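Local coordinates for arylsulfatase (Pseudoalteromonas sp. MB47, PDB 7AJ0), which removes sulfate groups from the algal polysaccharide fucoidan, acting as a thermostable, calcium-containing, exo-acting sulfatase that assembles into a hexamer, at the interface of chains A and B. Coordinates in Å, arbitrary orientation; residue numbers count along the deposited sequence, not the author numbering. Chains: chain A/B, Arylsulfatase.

The interface of chains A and B. Residues chain A 274-276, 290, 335; chain B 193, 196.
B:Arg193 lies between A:Asn275, A:Tyr276, A:Pro290 and A:Asp335 at a two-fold symmetric homomeric interface of the sulfatase-family hexamer; the same contact recurs with the chains exchanged, so each subunit both inserts an arginine and receives one, helping to tie the pair together. The arginine leaves its loop with CG anti to the backbone N (chi1 -178°) and runs extended as far as NE, which carries the guanidinium to chain A. There it meets the backbone carbonyl of A:Asn275 end-on, and both terminal nitrogens donate to the same oxygen. B:Arg193 NH2 lies 2.7 Å from A:Asn275 O. The second donor, B:Arg193 NH1, is 2.9 Å from A:Asn275 O. The oxygen sits in the guanidinium plane, and both bonds are clearly bent, as expected when one acceptor is shared by a fork.

The guanidinium is sandwiched between the phenol ring of A:Tyr276 and the CG edge of the A:Pro290 pyrrolidine. On one face the tyrosine ring stacks nearly parallel, the planes 22° apart. NH1 of B:Arg193 stands 3.4 Å from the centroid of that ring in a cation-pi contact. Against the opposite face lies A:Pro290, the first residue of helix 290-311, its CG 3.8 Å from B:Arg193 CZ. Further out, the methyl CB of B:Ala196 packs loosely on A:Pro290 CD.

A:Asp335 adds charge at the guanidinium edge: its carboxylate OD2 makes a long salt bridge of 3.5 Å to B:Arg193 NH2, with the two planes steeply inclined. The same carboxylate also positions A:Asn275, which makes the main contact: OD2 of A:Asp335 accepts a hydrogen bond from the backbone N of A:Asn275 at 2.8 Å through its syn lone pair, while OD1 accepts one from the side-chain amide ND2. Held at both points, A:Asn275 is likely to keep its carbonyl turned toward the incoming arginine.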
loop_
_atom_site.group_PDB
_atom_site.type_symbol
_atom_site.label_atom_id
_atom_site.label_comp_id
_atom_site.label_asym_id
_atom_site.label_seq_id
_atom_site.Cartn_x
_atom_site.Cartn_y
_atom_site.Cartn_z
ATOM N N ASP A 274 18.284 1.585 26.165
ATOM C CA ASP A 274 17.473 2.740 26.537
ATOM C C ASP A 274 18.384 3.827 27.096
ATOM O O ASP A 274 19.175 3.573 28.004
ATOM C CB ASP A 274 16.420 2.329 27.567
ATOM C CG ASP A 274 15.563 1.173 27.086
ATOM O OD1 ASP A 274 14.917 1.316 26.025
ATOM O OD2 ASP A 274 15.554 0.115 27.753
ATOM N N ASN A 275 18.275 5.036 26.549
ATOM C CA ASN A 275 19.185 6.114 26.910
ATOM C C ASN A 275 18.844 6.680 28.281
ATOM O O ASN A 275 17.697 7.056 28.541
ATOM C CB ASN A 275 19.141 7.226 25.863
ATOM C CG ASN A 275 20.008 6.926 24.667
ATOM O OD1 ASN A 275 21.233 7.006 24.742
ATOM N ND2 ASN A 275 19.378 6.574 23.552
ATOM N N TYR A 276 19.850 6.747 29.152
ATOM C CA TYR A 276 19.719 7.335 30.484
ATOM C C TYR A 276 20.921 8.236 30.726
ATOM O O TYR A 276 21.954 7.791 31.245
ATOM C CB TYR A 276 19.596 6.254 31.553
ATOM C CG TYR A 276 18.198 5.697 31.648
ATOM C CD1 TYR A 276 17.250 6.296 32.463
ATOM C CD2 TYR A 276 17.819 4.587 30.907
ATOM C CE1 TYR A 276 15.969 5.800 32.547
ATOM C CE2 TYR A 276 16.538 4.084 30.984
ATOM C CZ TYR A 276 15.616 4.694 31.805
ATOM O OH TYR A 276 14.337 4.199 31.886
ATOM N N PRO A 290 15.277 12.043 26.345
ATOM C CA PRO A 290 16.469 11.272 26.740
ATOM C C PRO A 290 17.521 11.129 25.652
ATOM O O PRO A 290 18.712 11.302 25.936
ATOM C CB PRO A 290 15.875 9.911 27.140
ATOM C CG PRO A 290 14.508 10.241 27.626
ATOM C CD PRO A 290 14.024 11.376 26.753
ATOM N N ASP A 335 13.344 6.931 21.263
ATOM C CA ASP A 335 14.726 6.809 21.729
ATOM C C ASP A 335 15.637 6.474 20.546
ATOM O O ASP A 335 16.274 5.422 20.481
ATOM C CB ASP A 335 14.819 5.761 22.831
ATOM C CG ASP A 335 16.049 5.940 23.703
ATOM O OD1 ASP A 335 16.866 6.839 23.406
ATOM O OD2 ASP A 335 16.197 5.187 24.688
ATOM N N ARG B 193 9.601 10.223 32.235
ATOM C CA ARG B 193 10.287 9.828 31.010
ATOM C C ARG B 193 9.333 9.780 29.823
ATOM O O ARG B 193 9.686 10.210 28.719
ATOM C CB ARG B 193 10.960 8.471 31.198
ATOM C CG ARG B 193 11.731 8.014 29.978
ATOM C CD ARG B 193 12.429 6.686 30.209
ATOM N NE ARG B 193 13.250 6.320 29.060
ATOM C CZ ARG B 193 14.522 6.674 28.900
ATOM N NH1 ARG B 193 15.138 7.404 29.821
ATOM N NH2 ARG B 193 15.179 6.292 27.816
ATOM N N ALA B 196 8.682 13.355 28.651
ATOM C CA ALA B 196 9.877 14.106 29.023
ATOM C C ALA B 196 9.948 15.451 28.312
ATOM O O ALA B 196 10.368 16.450 28.907
ATOM C CB ALA B 196 11.127 13.278 28.717
#